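Local coordinates for protein mandelate racemase/muconate lactonizing enzyme/Enolase superfamily (Rhodobacter sphaeroides, PDB 2HZG) that belongs to the enolase superfamily, pairing an enolase-like N-terminal domain with a TIM-barrel domain that binds a sodium ion in this model, at residues Arg135-Leu140 with Val223-Glu228; Ala163-Trp168 with Ile327-Ala332. All coordinates share one frame; numbering follows the deposited sequence.

Interaction 1 (Arg135-Leu140 with Val223-Glu228); sequences RPYASL and VLWLEE. With NA (sodium ion), chain C.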
loop_
_atom_site.group_PDB
_atom_site.type_symbol
_atom_site.label_atom_id
_atom_site.label_comp_id
_atom_site.label_asym_id
_atom_site.label_seq_id
_atom_site.Cartn_x
_atom_site.Cartn_y
_atom_site.Cartn_z
ATOM N N ARG A 135 -3.159 -23.646 -20.038
ATOM C CA ARG A 135 -4.502 -23.704 -20.576
ATOM C C ARG A 135 -5.247 -22.421 -20.159
ATOM O O ARG A 135 -5.551 -22.239 -18.973
ATOM C CB ARG A 135 -5.187 -24.983 -20.065
ATOM C CG ARG A 135 -6.653 -25.120 -20.459
ATOM C CD ARG A 135 -6.816 -25.491 -21.935
ATOM N NE ARG A 135 -6.104 -26.729 -22.268
ATOM C CZ ARG A 135 -5.952 -27.200 -23.507
ATOM N NH1 ARG A 135 -6.467 -26.545 -24.544
ATOM N NH2 ARG A 135 -5.286 -28.325 -23.702
ATOM N N PRO A 136 -5.531 -21.530 -21.136
ATOM C CA PRO A 136 -6.083 -20.204 -20.832
ATOM C C PRO A 136 -7.573 -20.276 -20.485
ATOM O O PRO A 136 -8.351 -20.950 -21.183
ATOM C CB PRO A 136 -5.870 -19.416 -22.138
ATOM C CG PRO A 136 -5.917 -20.491 -23.230
ATOM C CD PRO A 136 -5.336 -21.741 -22.587
ATOM N N TYR A 137 -7.965 -19.619 -19.396
ATOM C CA TYR A 137 -9.383 -19.452 -19.135
ATOM C C TYR A 137 -9.766 -18.063 -19.598
ATOM O O TYR A 137 -8.981 -17.126 -19.467
ATOM C CB TYR A 137 -9.726 -19.741 -17.672
ATOM C CG TYR A 137 -9.251 -18.739 -16.615
ATOM C CD1 TYR A 137 -9.909 -17.508 -16.428
ATOM C CD2 TYR A 137 -8.203 -19.057 -15.760
ATOM C CE1 TYR A 137 -9.482 -16.597 -15.417
ATOM C CE2 TYR A 137 -7.790 -18.170 -14.728
ATOM C CZ TYR A 137 -8.436 -16.944 -14.587
ATOM O OH TYR A 137 -8.037 -16.066 -13.612
ATOM N N ALA A 138 -10.946 -17.943 -20.199
ATOM C CA ALA A 138 -11.421 -16.675 -20.703
ATOM C C ALA A 138 -11.836 -15.816 -19.527
ATOM O O ALA A 138 -12.716 -16.203 -18.755
ATOM C CB ALA A 138 -12.612 -16.883 -21.690
ATOM N N SER A 139 -11.209 -14.649 -19.385
ATOM C CA SER A 139 -11.479 -13.819 -18.236
ATOM C C SER A 139 -12.349 -12.644 -18.629
ATOM O O SER A 139 -11.946 -11.808 -19.429
ATOM C CB SER A 139 -10.178 -13.358 -17.550
ATOM O OG SER A 139 -10.489 -12.878 -16.258
ATOM N N LEU A 140 -13.540 -12.594 -18.041
ATOM C CA LEU A 140 -14.606 -11.727 -18.515
ATOM C C LEU A 140 -15.292 -11.001 -17.370
ATOM O O LEU A 140 -15.170 -11.394 -16.228
ATOM C CB LEU A 140 -15.661 -12.569 -19.283
ATOM C CG LEU A 140 -15.185 -13.217 -20.583
ATOM C CD1 LEU A 140 -16.223 -14.218 -21.090
ATOM C CD2 LEU A 140 -14.911 -12.134 -21.622
ATOM N N VAL A 223 -18.729 -24.300 -9.454
ATOM C CA VAL A 223 -17.651 -23.303 -9.545
ATOM C C VAL A 223 -16.345 -23.790 -8.889
ATOM O O VAL A 223 -16.335 -24.318 -7.760
ATOM C CB VAL A 223 -18.113 -21.928 -8.995
ATOM C CG1 VAL A 223 -16.970 -20.891 -9.014
ATOM C CG2 VAL A 223 -19.303 -21.406 -9.807
ATOM N N LEU A 224 -15.246 -23.630 -9.617
ATOM C CA LEU A 224 -13.929 -24.064 -9.148
ATOM C C LEU A 224 -13.385 -23.198 -7.994
ATOM O O LEU A 224 -12.902 -23.723 -6.990
ATOM C CB LEU A 224 -12.933 -24.091 -10.321
ATOM C CG LEU A 224 -11.460 -24.433 -10.037
ATOM C CD1 LEU A 224 -11.314 -25.880 -9.562
ATOM C CD2 LEU A 224 -10.571 -24.154 -11.270
ATOM N N TRP A 225 -13.433 -21.874 -8.159
ATOM C CA TRP A 225 -12.941 -20.997 -7.127
ATOM C C TRP A 225 -13.746 -19.719 -7.055
ATOM O O TRP A 225 -14.406 -19.304 -8.025
ATOM C CB TRP A 225 -11.421 -20.710 -7.264
ATOM C CG TRP A 225 -11.004 -19.687 -8.341
ATOM C CD1 TRP A 225 -11.423 -18.377 -8.470
ATOM C CD2 TRP A 225 -10.045 -19.898 -9.394
ATOM N NE1 TRP A 225 -10.789 -17.779 -9.556
ATOM C CE2 TRP A 225 -9.941 -18.693 -10.126
ATOM C CE3 TRP A 225 -9.264 -20.996 -9.784
ATOM C CZ2 TRP A 225 -9.093 -18.563 -11.237
ATOM C CZ3 TRP A 225 -8.427 -20.863 -10.871
ATOM C CH2 TRP A 225 -8.343 -19.650 -11.583
ATOM N N LEU A 226 -13.686 -19.120 -5.875
ATOM C CA LEU A 226 -14.285 -17.837 -5.585
ATOM C C LEU A 226 -13.132 -16.917 -5.280
ATOM O O LEU A 226 -12.398 -17.127 -4.323
ATOM C CB LEU A 226 -15.224 -17.952 -4.376
ATOM C CG LEU A 226 -15.772 -16.623 -3.846
ATOM C CD1 LEU A 226 -16.657 -15.938 -4.907
ATOM C CD2 LEU A 226 -16.511 -16.858 -2.506
ATOM N N GLU A 227 -12.980 -15.890 -6.109
ATOM C CA GLU A 227 -11.802 -15.029 -6.105
ATOM C C GLU A 227 -12.086 -13.696 -5.408
ATOM O O GLU A 227 -13.151 -13.102 -5.590
ATOM C CB GLU A 227 -11.349 -14.831 -7.555
ATOM C CG GLU A 227 -10.218 -13.855 -7.781
ATOM C CD GLU A 227 -9.730 -13.874 -9.219
ATOM O OE1 GLU A 227 -9.881 -14.905 -9.913
ATOM O OE2 GLU A 227 -9.147 -12.857 -9.644
ATOM N N GLU A 228 -11.139 -13.263 -4.577
ATOM C CA GLU A 228 -11.225 -11.974 -3.876
ATOM C C GLU A 228 -12.559 -11.739 -3.160
ATOM O O GLU A 228 -13.211 -10.719 -3.410
ATOM C CB GLU A 228 -10.963 -10.808 -4.854
ATOM C CG GLU A 228 -9.507 -10.691 -5.310
ATOM C CD GLU A 228 -9.038 -9.239 -5.349
ATOM O OE1 GLU A 228 -8.199 -8.858 -4.465
ATOM O OE2 GLU A 228 -9.544 -8.477 -6.232
HETATM NA NA NA C . -9.586 -10.646 -10.285
HETATM O O HOH W 1 -10.853 -9.336 -8.101
HETATM O O HOH W 2 -9.392 -8.310 -11.038
HETATM O O HOH W 3 -9.222 -11.054 -12.795
#
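Y137 and W225 meet ring against ring across the interior of a barrel. The six-membered ring of W225 turns its edge toward the face of Y137 in an offset edge-to-face pair, centroids 5.5 Å apart and planes at 77°. The closest atoms are CE2 of Y137 and CH2 of W225, 3.5 Å apart. CA of Y137 lies 12.6 Å from CA of W225, a gap that two long, flat side chains can bridge.

Among the polar contacts, NE1 of W225 donates to OE1 of E227 over 3.0 Å, a bent bond of 140° that uses the anti lone pair of the carboxylate oxygen. K165 is the stronger partner of this OE1, through a salt bridge, and also bonds OH of Y137.

The metal contact uses the other oxygen: OE2 of E227 binds the sodium ion at 2.3 Å, its extended chain carrying the carboxylate inward. D199 and E254 also bind the ion, and three waters join them. These three acidic ligands lie at or just after the C-terminal ends of the adjacent strands 195-199, 225-227 and 249-252, as in the metal site of the enolase superfamily.

Interaction 2 (Ala163-Trp168 with Ile327-Ala332); sequences AVKFGW and ICEYPA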
loop_
_atom_site.group_PDB
_atom_site.type_symbol
_atom_site.label_atom_id
_atom_site.label_comp_id
_atom_site.label_asym_id
_atom_site.label_seq_id
_atom_site.Cartn_x
_atom_site.Cartn_y
_atom_site.Cartn_z
ATOM N N ALA A 163 -12.623 -23.011 -20.353
ATOM C CA ALA A 163 -12.778 -22.501 -18.995
ATOM C C ALA A 163 -13.071 -21.016 -19.070
ATOM O O ALA A 163 -12.559 -20.327 -19.959
ATOM C CB ALA A 163 -11.534 -22.785 -18.148
ATOM N N VAL A 164 -13.950 -20.534 -18.187
ATOM C CA VAL A 164 -14.355 -19.122 -18.166
ATOM C C VAL A 164 -14.425 -18.618 -16.719
ATOM O O VAL A 164 -14.847 -19.355 -15.815
ATOM C CB VAL A 164 -15.736 -18.876 -18.860
ATOM C CG1 VAL A 164 -16.139 -17.411 -18.778
ATOM C CG2 VAL A 164 -15.724 -19.320 -20.337
ATOM N N LYS A 165 -14.011 -17.366 -16.515
ATOM C CA LYS A 165 -14.194 -16.679 -15.236
ATOM C C LYS A 165 -15.015 -15.433 -15.499
ATOM O O LYS A 165 -14.782 -14.736 -16.476
ATOM C CB LYS A 165 -12.852 -16.287 -14.612
ATOM C CG LYS A 165 -12.997 -15.694 -13.202
ATOM C CD LYS A 165 -11.642 -15.471 -12.570
ATOM C CE LYS A 165 -11.032 -14.141 -12.987
ATOM N NZ LYS A 165 -9.673 -13.964 -12.377
ATOM N N PHE A 166 -16.007 -15.175 -14.661
ATOM C CA PHE A 166 -16.678 -13.889 -14.663
ATOM C C PHE A 166 -16.353 -13.141 -13.380
ATOM O O PHE A 166 -16.294 -13.733 -12.309
ATOM C CB PHE A 166 -18.189 -14.055 -14.789
ATOM C CG PHE A 166 -18.624 -14.496 -16.141
ATOM C CD1 PHE A 166 -18.816 -13.565 -17.141
ATOM C CD2 PHE A 166 -18.777 -15.851 -16.434
ATOM C CE1 PHE A 166 -19.195 -13.956 -18.400
ATOM C CE2 PHE A 166 -19.161 -16.244 -17.704
ATOM C CZ PHE A 166 -19.352 -15.298 -18.682
ATOM N N GLY A 167 -16.173 -11.835 -13.496
ATOM C CA GLY A 167 -15.821 -11.027 -12.346
ATOM C C GLY A 167 -16.648 -9.786 -12.325
ATOM O O GLY A 167 -17.150 -9.360 -13.367
ATOM N N TRP A 168 -16.810 -9.220 -11.135
ATOM C CA TRP A 168 -17.273 -7.842 -10.989
ATOM C C TRP A 168 -18.659 -7.625 -11.632
ATOM O O TRP A 168 -19.569 -8.452 -11.457
ATOM C CB TRP A 168 -16.231 -6.862 -11.565
ATOM C CG TRP A 168 -14.816 -7.010 -11.007
ATOM C CD1 TRP A 168 -13.837 -7.877 -11.446
ATOM C CD2 TRP A 168 -14.225 -6.251 -9.946
ATOM N NE1 TRP A 168 -12.689 -7.708 -10.711
ATOM C CE2 TRP A 168 -12.891 -6.709 -9.794
ATOM C CE3 TRP A 168 -14.684 -5.221 -9.116
ATOM C CZ2 TRP A 168 -12.018 -6.175 -8.832
ATOM C CZ3 TRP A 168 -13.803 -4.680 -8.163
ATOM C CH2 TRP A 168 -12.494 -5.161 -8.034
ATOM N N ILE A 327 -3.089 -23.822 -15.495
ATOM C CA ILE A 327 -4.061 -22.846 -15.963
ATOM C C ILE A 327 -3.501 -21.409 -15.878
ATOM O O ILE A 327 -2.643 -21.118 -15.031
ATOM C CB ILE A 327 -5.418 -23.001 -15.278
ATOM C CG1 ILE A 327 -5.481 -22.186 -14.017
ATOM C CG2 ILE A 327 -5.739 -24.501 -14.999
ATOM C CD1 ILE A 327 -6.793 -21.540 -13.891
ATOM N N CYS A 328 -3.945 -20.550 -16.795
ATOM C CA CYS A 328 -3.596 -19.143 -16.748
ATOM C C CYS A 328 -4.808 -18.309 -17.055
ATOM O O CYS A 328 -5.711 -18.751 -17.777
ATOM C CB CYS A 328 -2.452 -18.798 -17.718
ATOM S SG CYS A 328 -2.865 -18.979 -19.474
ATOM N N GLU A 329 -4.815 -17.103 -16.504
ATOM C CA GLU A 329 -5.806 -16.104 -16.853
ATOM C C GLU A 329 -5.519 -15.494 -18.219
ATOM O O GLU A 329 -4.386 -15.097 -18.522
ATOM C CB GLU A 329 -5.888 -15.003 -15.789
ATOM C CG GLU A 329 -7.038 -14.044 -16.012
ATOM C CD GLU A 329 -7.313 -13.115 -14.832
ATOM O OE1 GLU A 329 -6.411 -12.937 -13.982
ATOM O OE2 GLU A 329 -8.437 -12.530 -14.766
ATOM N N TYR A 330 -6.567 -15.396 -19.025
ATOM C CA TYR A 330 -6.469 -14.813 -20.347
ATOM C C TYR A 330 -7.548 -13.740 -20.529
ATOM O O TYR A 330 -8.725 -14.059 -20.526
ATOM C CB TYR A 330 -6.605 -15.907 -21.427
ATOM C CG TYR A 330 -6.319 -15.382 -22.812
ATOM C CD1 TYR A 330 -5.010 -15.372 -23.326
ATOM C CD2 TYR A 330 -7.334 -14.830 -23.585
ATOM C CE1 TYR A 330 -4.745 -14.846 -24.606
ATOM C CE2 TYR A 330 -7.083 -14.306 -24.856
ATOM C CZ TYR A 330 -5.787 -14.330 -25.358
ATOM O OH TYR A 330 -5.554 -13.802 -26.604
ATOM N N PRO A 331 -7.153 -12.471 -20.754
ATOM C CA PRO A 331 -8.196 -11.453 -20.933
ATOM C C PRO A 331 -8.921 -11.649 -22.271
ATOM O O PRO A 331 -8.341 -11.433 -23.337
ATOM C CB PRO A 331 -7.421 -10.123 -20.943
ATOM C CG PRO A 331 -6.040 -10.457 -21.173
ATOM C CD PRO A 331 -5.794 -11.917 -20.899
ATOM N N ALA A 332 -10.187 -12.049 -22.202
ATOM C CA ALA A 332 -10.928 -12.444 -23.395
ATOM C C ALA A 332 -11.720 -11.296 -24.045
ATOM O O ALA A 332 -12.105 -11.392 -25.207
ATOM C CB ALA A 332 -11.837 -13.638 -23.078
HETATM O O HOH W 3 -9.222 -11.054 -12.795
#
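A buried salt bridge between K165 and E329 joins two strands of the TIM barrel, 163-167 and 327-331, which are not neighbours in the sheet but flank the same strand, 135-141. With one strand between them the backbones stay apart: CA of K165 and CA of E329 are 8.6 Å from each other, a gap that two long side chains span inside the barrel. Lysine and glutamate provide both the length and the opposite charges that make such a meeting favourable in a buried interior.

NZ of K165 lies 3.0 Å from OE2 of E329. As a hydrogen bond this pair is weak, so much of its hold is probably electrostatic. The lysine starts out extended, with CG anti to the backbone N (chi1 -174°), and then bends at chi3 (84°), which turns CE and NZ toward the carboxylate. E329 reaches across on a chain that stays extended beyond CG.

Both charged ends have further partners. The strongest partner of K165 is E227, and NZ lies between the carboxylates of E227 and E329. On the glutamate, OE2 bonds OG of S139 and OE1 accepts from the backbone N of T305. These bonds compensate the buried polar atoms and limit how far either group can swing.

The nearest side-chain atom of K165 is about 4 Å from the bound sodium ion, placing the pair beside the metal site of the barrel. A water ligand of the sodium ion bridges the two residues, accepting from NZ of K165 at 3.0 Å and donating to OE2 of E329 at 2.6 Å.

The centres of interactions 1 and 2 lie about 5 Å apart, and both belong to the eight-stranded parallel sheet of the TIM barrel. Their segments alternate along the chain: 135-140, 163-168, 223-228, then 327-332. In the sheet, strand 135-141 runs between 163-167 and 327-331, so the first segment of interaction 1 is flanked by both segments of interaction 2. The two contacts touch directly, with CH2 of W225 3.4 Å from CD1 of I327. Residues distant in sequence therefore converge inside the barrel, where the aromatic pair of interaction 1 adjoins the charged pair of interaction 2 and one sodium-bound water belongs to both.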